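Local coordinates for bifunctional protein PutA (Bdellovibrio bacteriovorus, PDB 5UR2), which probably oxidises L-proline to L-glutamate in two steps, through an FAD-dependent proline dehydrogenase and an NAD+-dependent L-glutamate gamma-semialdehyde dehydrogenase, at residues G112-F117 with P411-L416; E174-V179 with P191-S196. All coordinates share one frame; numbering follows the deposited sequence.

Contact 1. Residues G112-F117 with P411-L416; sequences GMAKMF and PGMAYL
L416 pushes its forked end between the side chain of F117 and the helix segment that carries M113 and A114. With CG anti to its backbone N (chi1 172°), the leucine projects from helix 409-423 and meets the phenylalanine at about a right angle. Its CD1 lies in the plane of the F117 ring, at the edge, 3.5 Å from F117 CE2. The same methyl is 3.6 Å from M113 O, while the other branch, CD2, faces the backbone at 4.0 Å from A114 N.

Two further apolar contacts flank this one. A114 CB sits 3.9 Å from M413 SD, the bend at chi2 (60°) carrying the sulfur towards the small alanine. At the far end, F117 CB approaches the rim of the tyrosine ring in its plane, 3.7 Å from Y415 CE2.

No direct hydrogen bond joins the segments; the polar link is a single water. It donates to F117 O and accepts from Y415 OH, the latter over 2.6 Å, which ties the end of the N-terminal segment to the phenol.

One face of the F117 ring is covered by M116 CB, and Y36 meets the ring edge-to-face. Helix 409-423 follows strand 400-406, the eighth strand of the proline dehydrogenase barrel, and Y415, whose side chain lies about 6 Å from the bound N-propargylglycine-modified FAD, rests on Y403 and P405 of that strand. L416 thus lies among helices 103-115, 35-45 and 47-59, where the N-terminal region meets the helix that follows the last barrel strand.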
ATOM      1  N   GLY B 112       7.067  34.603  38.635  1.00 44.35           N
ATOM      2  CA  GLY B 112       8.023  34.537  39.732  1.00 44.73           C
ATOM      3  C   GLY B 112       9.246  33.709  39.387  1.00 51.41           C
ATOM      4  O   GLY B 112      10.376  34.071  39.736  1.00 53.06           O
ATOM      5  N   MET B 113       9.043  32.608  38.658  1.00 49.99           N
ATOM      6  CA  MET B 113      10.172  31.792  38.222  1.00 48.57           C
ATOM      7  C   MET B 113      11.059  32.564  37.261  1.00 44.31           C
ATOM      8  O   MET B 113      12.280  32.373  37.249  1.00 40.65           O
ATOM      9  CB  MET B 113       9.673  30.494  37.570  1.00 52.44           C
ATOM     10  CG  MET B 113       8.705  29.696  38.447  1.00 61.90           C
ATOM     11  SD  MET B 113       8.037  28.192  37.702  1.00 67.09           S
ATOM     12  CE  MET B 113       6.523  27.957  38.644  1.00 68.25           C
ATOM     13  N   ALA B 114      10.464  33.429  36.438  1.00 42.33           N
ATOM     14  CA  ALA B 114      11.259  34.193  35.492  1.00 40.94           C
ATOM     15  C   ALA B 114      12.187  35.168  36.203  1.00 39.08           C
ATOM     16  O   ALA B 114      13.347  35.335  35.802  1.00 37.70           O
ATOM     17  CB  ALA B 114      10.339  34.935  34.528  1.00 41.85           C
ATOM     18  N   LYS B 115      11.704  35.806  37.272  1.00 35.94           N
ATOM     19  CA  LYS B 115      12.529  36.788  37.975  1.00 35.43           C
ATOM     20  C   LYS B 115      13.729  36.144  38.655  1.00 34.63           C
ATOM     21  O   LYS B 115      14.677  36.850  39.014  1.00 37.33           O
ATOM     22  CB  LYS B 115      11.689  37.586  38.981  1.00 36.16           C
ATOM     23  N   MET B 116      13.708  34.822  38.853  1.00 33.22           N
ATOM     24  CA  MET B 116      14.901  34.153  39.354  1.00 40.43           C
ATOM     25  C   MET B 116      16.073  34.327  38.394  1.00 39.39           C
ATOM     26  O   MET B 116      17.224  34.387  38.833  1.00 40.46           O
ATOM     27  CB  MET B 116      14.633  32.664  39.557  1.00 47.37           C
ATOM     28  CG  MET B 116      13.643  32.303  40.634  1.00 57.04           C
ATOM     29  SD  MET B 116      13.176  30.566  40.448  1.00 67.30           S
ATOM     30  CE  MET B 116      14.697  29.749  40.849  1.00 69.29           C
ATOM     31  N   PHE B 117      15.806  34.420  37.087  1.00 31.79           N
ATOM     32  CA  PHE B 117      16.864  34.390  36.085  1.00 32.72           C
ATOM     33  C   PHE B 117      17.021  35.696  35.321  1.00 29.95           C
ATOM     34  O   PHE B 117      17.974  35.826  34.543  1.00 37.91           O
ATOM     35  CB  PHE B 117      16.618  33.253  35.073  1.00 30.94           C
ATOM     36  CG  PHE B 117      16.431  31.900  35.712  1.00 40.14           C
ATOM     37  CD1 PHE B 117      17.475  31.281  36.386  1.00 40.66           C
ATOM     38  CD2 PHE B 117      15.208  31.245  35.633  1.00 40.31           C
ATOM     39  CE1 PHE B 117      17.299  30.039  36.976  1.00 42.96           C
ATOM     40  CE2 PHE B 117      15.028  29.996  36.214  1.00 38.53           C
ATOM     41  CZ  PHE B 117      16.071  29.392  36.885  1.00 39.36           C
ATOM     42  N   PRO B 411      10.092  37.863  25.904  1.00 47.13           N
ATOM     43  CA  PRO B 411      11.415  37.212  25.773  1.00 48.39           C
ATOM     44  C   PRO B 411      11.904  36.603  27.081  1.00 47.77           C
ATOM     45  O   PRO B 411      12.654  35.614  27.065  1.00 45.86           O
ATOM     46  CB  PRO B 411      12.335  38.344  25.286  1.00 44.41           C
ATOM     47  CG  PRO B 411      11.400  39.381  24.705  1.00 45.03           C
ATOM     48  CD  PRO B 411      10.156  39.295  25.548  1.00 42.17           C
ATOM     49  N   GLY B 412      11.478  37.158  28.221  1.00 47.13           N
ATOM     50  CA  GLY B 412      11.876  36.608  29.507  1.00 49.19           C
ATOM     51  C   GLY B 412      11.299  35.234  29.794  1.00 49.37           C
ATOM     52  O   GLY B 412      11.951  34.404  30.441  1.00 44.78           O
ATOM     53  N   MET B 413      10.082  34.970  29.314  1.00 48.38           N
ATOM     54  CA  MET B 413       9.494  33.646  29.440  1.00 53.45           C
ATOM     55  C   MET B 413      10.084  32.664  28.441  1.00 45.11           C
ATOM     56  O   MET B 413      10.057  31.458  28.697  1.00 43.33           O
ATOM     57  CB  MET B 413       7.977  33.716  29.276  1.00 60.52           C
ATOM     58  CG  MET B 413       7.206  33.045  30.402  1.00 65.49           C
ATOM     59  SD  MET B 413       7.522  33.763  32.033  1.00 69.11           S
ATOM     60  CE  MET B 413       7.292  35.515  31.705  1.00 72.03           C
ATOM     61  N   ALA B 414      10.610  33.152  27.311  1.00 37.61           N
ATOM     62  CA  ALA B 414      11.387  32.285  26.430  1.00 35.68           C
ATOM     63  C   ALA B 414      12.683  31.837  27.108  1.00 40.74           C
ATOM     64  O   ALA B 414      13.015  30.645  27.105  1.00 39.47           O
ATOM     65  CB  ALA B 414      11.678  32.998  25.110  1.00 26.44           C
ATOM     66  N   TYR B 415      13.426  32.790  27.698  1.00 41.25           N
ATOM     67  CA  TYR B 415      14.683  32.481  28.383  1.00 36.87           C
ATOM     68  C   TYR B 415      14.475  31.493  29.528  1.00 36.47           C
ATOM     69  O   TYR B 415      15.263  30.555  29.695  1.00 39.39           O
ATOM     70  CB  TYR B 415      15.313  33.781  28.877  1.00 37.32           C
ATOM     71  CG  TYR B 415      16.646  33.652  29.584  1.00 35.53           C
ATOM     72  CD1 TYR B 415      17.837  33.584  28.878  1.00 32.28           C
ATOM     73  CD2 TYR B 415      16.710  33.632  30.965  1.00 38.00           C
ATOM     74  CE1 TYR B 415      19.056  33.484  29.542  1.00 34.45           C
ATOM     75  CE2 TYR B 415      17.917  33.531  31.630  1.00 37.79           C
ATOM     76  CZ  TYR B 415      19.084  33.462  30.918  1.00 35.22           C
ATOM     77  OH  TYR B 415      20.268  33.367  31.613  1.00 29.23           O
ATOM     78  N   LEU B 416      13.422  31.697  30.335  1.00 31.26           N
ATOM     79  CA  LEU B 416      13.068  30.755  31.393  1.00 32.10           C
ATOM     80  C   LEU B 416      12.842  29.345  30.841  1.00 46.25           C
ATOM     81  O   LEU B 416      13.083  28.352  31.543  1.00 49.71           O
ATOM     82  CB  LEU B 416      11.813  31.240  32.126  1.00 31.93           C
ATOM     83  CG  LEU B 416      11.122  30.326  33.169  1.00 42.18           C
ATOM     84  CD1 LEU B 416      11.955  30.159  34.450  1.00 42.20           C
ATOM     85  CD2 LEU B 416       9.686  30.761  33.518  1.00 40.45           C
TER
HETATM   86  O   HOH W   1      20.226  34.127  34.068  1.00 31.15           O

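Contact 2. Residues E174-V179 with P191-S196; sequences EKWDEV and PKVNVS
W176 lays the six-membered part of its indole beside K192, overlapping the root of the lysine side chain and reaching on to V193. W176 CE3 is 3.9 Å from K192 CB, and W176 CZ3 comes edge-on to the peptide, with K192 O near the ring plane at 3.5 Å. V193 crosses the tryptophan at about a right angle and brings CG2 to 4.0 Å from W176 CZ3.

K192 runs past W176 in the opposite direction, extended as far as CE, which comes to 4.2 Å from W176 O, and then bends at chi4 (81°). The ammonium makes no salt bridge with E178: K192 NZ and E178 OE2 are 6.1 Å apart, and E178 OE2 pairs with R184 instead.

The indole N-H bonds to D172, near the end of helix 152-173, and L127 and K131 of helix 123-135 touch the ring. W176 against K192 and V193 brings the loop after helix 152-173 onto the residues leading into strand 194-197, within one beta-alpha-beta crossover. Without a direct hydrogen bond or salt bridge, the two segments are held by van der Waals contact, with the lysine contributing its methylenes and any attraction between its charge and E178 probably modest.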
ATOM      1  N   GLU B 174      30.269  55.884  37.078  1.00 45.38           N
ATOM      2  CA  GLU B 174      31.253  56.884  37.489  1.00 51.00           C
ATOM      3  C   GLU B 174      31.284  57.060  39.007  1.00 46.87           C
ATOM      4  O   GLU B 174      32.324  57.422  39.565  1.00 43.16           O
ATOM      5  CB  GLU B 174      30.970  58.226  36.807  1.00 49.49           C
ATOM      6  CG  GLU B 174      31.215  58.217  35.303  1.00 51.03           C
ATOM      7  CD  GLU B 174      30.829  59.521  34.645  1.00 54.71           C
ATOM      8  OE1 GLU B 174      30.555  60.497  35.368  1.00 59.51           O
ATOM      9  OE2 GLU B 174      30.782  59.574  33.401  1.00 56.90           O
ATOM     10  N   LYS B 175      30.172  56.802  39.694  1.00 46.89           N
ATOM     11  CA  LYS B 175      30.122  57.000  41.138  1.00 53.33           C
ATOM     12  C   LYS B 175      30.436  55.737  41.935  1.00 57.46           C
ATOM     13  O   LYS B 175      30.487  55.800  43.167  1.00 62.80           O
ATOM     14  CB  LYS B 175      28.741  57.544  41.547  1.00 48.97           C
ATOM     15  N   TRP B 176      30.696  54.610  41.273  1.00 51.06           N
ATOM     16  CA  TRP B 176      30.901  53.346  41.973  1.00 43.09           C
ATOM     17  C   TRP B 176      32.283  53.302  42.620  1.00 44.99           C
ATOM     18  O   TRP B 176      33.281  53.699  42.011  1.00 46.30           O
ATOM     19  CB  TRP B 176      30.763  52.171  41.004  1.00 42.32           C
ATOM     20  CG  TRP B 176      29.412  52.023  40.351  1.00 43.09           C
ATOM     21  CD1 TRP B 176      28.287  52.781  40.578  1.00 42.45           C
ATOM     22  CD2 TRP B 176      29.052  51.065  39.347  1.00 39.02           C
ATOM     23  NE1 TRP B 176      27.252  52.342  39.781  1.00 38.06           N
ATOM     24  CE2 TRP B 176      27.692  51.289  39.021  1.00 36.97           C
ATOM     25  CE3 TRP B 176      29.746  50.038  38.693  1.00 39.64           C
ATOM     26  CZ2 TRP B 176      27.021  50.533  38.060  1.00 34.74           C
ATOM     27  CZ3 TRP B 176      29.072  49.278  37.743  1.00 41.56           C
ATOM     28  CH2 TRP B 176      27.720  49.531  37.439  1.00 39.97           C
ATOM     29  N   ASP B 177      32.336  52.836  43.867  1.00 44.14           N
ATOM     30  CA  ASP B 177      33.616  52.580  44.511  1.00 49.89           C
ATOM     31  C   ASP B 177      34.283  51.352  43.889  1.00 48.35           C
ATOM     32  O   ASP B 177      33.616  50.468  43.345  1.00 49.08           O
ATOM     33  CB  ASP B 177      33.438  52.371  46.012  1.00 56.76           C
ATOM     34  CG  ASP B 177      32.874  53.591  46.713  1.00 65.57           C
ATOM     35  OD1 ASP B 177      32.797  54.671  46.085  1.00 66.82           O
ATOM     36  OD2 ASP B 177      32.522  53.469  47.906  1.00 71.49           O
ATOM     37  N   GLU B 178      35.615  51.296  43.982  1.00 45.42           N
ATOM     38  CA  GLU B 178      36.364  50.184  43.408  1.00 51.64           C
ATOM     39  C   GLU B 178      36.318  48.949  44.305  1.00 52.73           C
ATOM     40  O   GLU B 178      36.559  49.036  45.516  1.00 52.50           O
ATOM     41  CB  GLU B 178      37.825  50.569  43.168  1.00 57.40           C
ATOM     42  CG  GLU B 178      38.515  49.628  42.184  1.00 59.64           C
ATOM     43  CD  GLU B 178      40.032  49.608  42.314  1.00 65.19           C
ATOM     44  OE1 GLU B 178      40.535  49.640  43.461  1.00 72.06           O
ATOM     45  OE2 GLU B 178      40.722  49.518  41.273  1.00 61.27           O
ATOM     46  N   VAL B 179      36.027  47.801  43.700  1.00 48.03           N
ATOM     47  CA  VAL B 179      36.075  46.504  44.362  1.00 42.04           C
ATOM     48  C   VAL B 179      37.135  45.658  43.668  1.00 40.35           C
ATOM     49  O   VAL B 179      36.866  45.019  42.648  1.00 43.38           O
ATOM     50  CB  VAL B 179      34.708  45.802  44.342  1.00 43.23           C
ATOM     51  CG1 VAL B 179      34.800  44.497  45.106  1.00 38.24           C
ATOM     52  CG2 VAL B 179      33.631  46.712  44.945  1.00 48.81           C
ATOM     53  N   PRO B 191      37.239  47.287  33.138  1.00 36.15           N
ATOM     54  CA  PRO B 191      35.973  48.014  33.050  1.00 34.07           C
ATOM     55  C   PRO B 191      35.021  47.538  34.136  1.00 37.68           C
ATOM     56  O   PRO B 191      34.933  46.343  34.424  1.00 45.79           O
ATOM     57  CB  PRO B 191      35.465  47.670  31.647  1.00 40.87           C
ATOM     58  CG  PRO B 191      36.709  47.289  30.887  1.00 36.09           C
ATOM     59  CD  PRO B 191      37.604  46.638  31.868  1.00 32.71           C
ATOM     60  N   LYS B 192      34.337  48.493  34.770  1.00 35.77           N
ATOM     61  CA  LYS B 192      33.291  48.152  35.725  1.00 34.82           C
ATOM     62  C   LYS B 192      31.966  47.820  35.048  1.00 39.68           C
ATOM     63  O   LYS B 192      31.078  47.258  35.703  1.00 37.31           O
ATOM     64  CB  LYS B 192      33.069  49.300  36.704  1.00 30.28           C
ATOM     65  CG  LYS B 192      34.212  49.535  37.648  1.00 32.42           C
ATOM     66  CD  LYS B 192      33.905  50.726  38.533  1.00 35.45           C
ATOM     67  CE  LYS B 192      35.135  51.175  39.281  1.00 36.19           C
ATOM     68  NZ  LYS B 192      35.944  52.005  38.349  1.00 41.89           N
ATOM     69  N   VAL B 193      31.814  48.149  33.764  1.00 32.95           N
ATOM     70  CA  VAL B 193      30.577  47.941  33.025  1.00 32.36           C
ATOM     71  C   VAL B 193      30.885  47.073  31.816  1.00 33.03           C
ATOM     72  O   VAL B 193      31.859  47.320  31.100  1.00 39.01           O
ATOM     73  CB  VAL B 193      29.939  49.274  32.591  1.00 34.54           C
ATOM     74  CG1 VAL B 193      28.734  49.015  31.680  1.00 37.21           C
ATOM     75  CG2 VAL B 193      29.536  50.080  33.804  1.00 29.53           C
ATOM     76  N   ASN B 194      30.054  46.058  31.598  1.00 36.37           N
ATOM     77  CA  ASN B 194      30.297  45.014  30.611  1.00 32.39           C
ATOM     78  C   ASN B 194      28.952  44.687  29.981  1.00 32.61           C
ATOM     79  O   ASN B 194      28.005  44.360  30.699  1.00 35.21           O
ATOM     80  CB  ASN B 194      30.931  43.791  31.297  1.00 25.80           C
ATOM     81  CG  ASN B 194      31.386  42.703  30.318  1.00 36.96           C
ATOM     82  OD1 ASN B 194      30.618  42.247  29.466  1.00 30.58           O
ATOM     83  ND2 ASN B 194      32.633  42.251  30.476  1.00 30.09           N
ATOM     84  N   VAL B 195      28.843  44.803  28.657  1.00 25.28           N
ATOM     85  CA  VAL B 195      27.585  44.490  27.990  1.00 32.76           C
ATOM     86  C   VAL B 195      27.839  43.424  26.929  1.00 31.92           C
ATOM     87  O   VAL B 195      28.923  43.340  26.340  1.00 26.91           O
ATOM     88  CB  VAL B 195      26.883  45.731  27.371  1.00 34.20           C
ATOM     89  CG1 VAL B 195      26.773  46.857  28.392  1.00 32.00           C
ATOM     90  CG2 VAL B 195      27.554  46.192  26.075  1.00 25.09           C
ATOM     91  N   SER B 196      26.835  42.568  26.735  1.00 26.81           N
ATOM     92  CA  SER B 196      26.853  41.503  25.745  1.00 25.39           C
ATOM     93  C   SER B 196      25.824  41.806  24.676  1.00 27.18           C
ATOM     94  O   SER B 196      24.706  42.228  24.990  1.00 30.04           O
ATOM     95  CB  SER B 196      26.547  40.139  26.369  1.00 27.35           C
ATOM     96  OG  SER B 196      27.593  39.744  27.241  1.00 28.33           O
TER

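How the contacts relate
Contact 2 lies within the proline dehydrogenase barrel, whereas contact 1 ties the N-terminal region to it. Both are on the same side of the chain's centre, yet their nearest atoms are about 11 Å apart and they do not touch. Contact 2 is nested in sequence within the long loop closed by contact 1. Contact 1 is buried and involves the helix after the last barrel strand; contact 2 lies at the surface and links the loop after helix 152-173 to the residues leading into strand 194-197. Neither has a direct hydrogen bond between its segments: contact 1 combines apolar side-chain contacts with one bridging water, and contact 2 sets an indole against aliphatic and peptide atoms near the charged ends of K192 and E178.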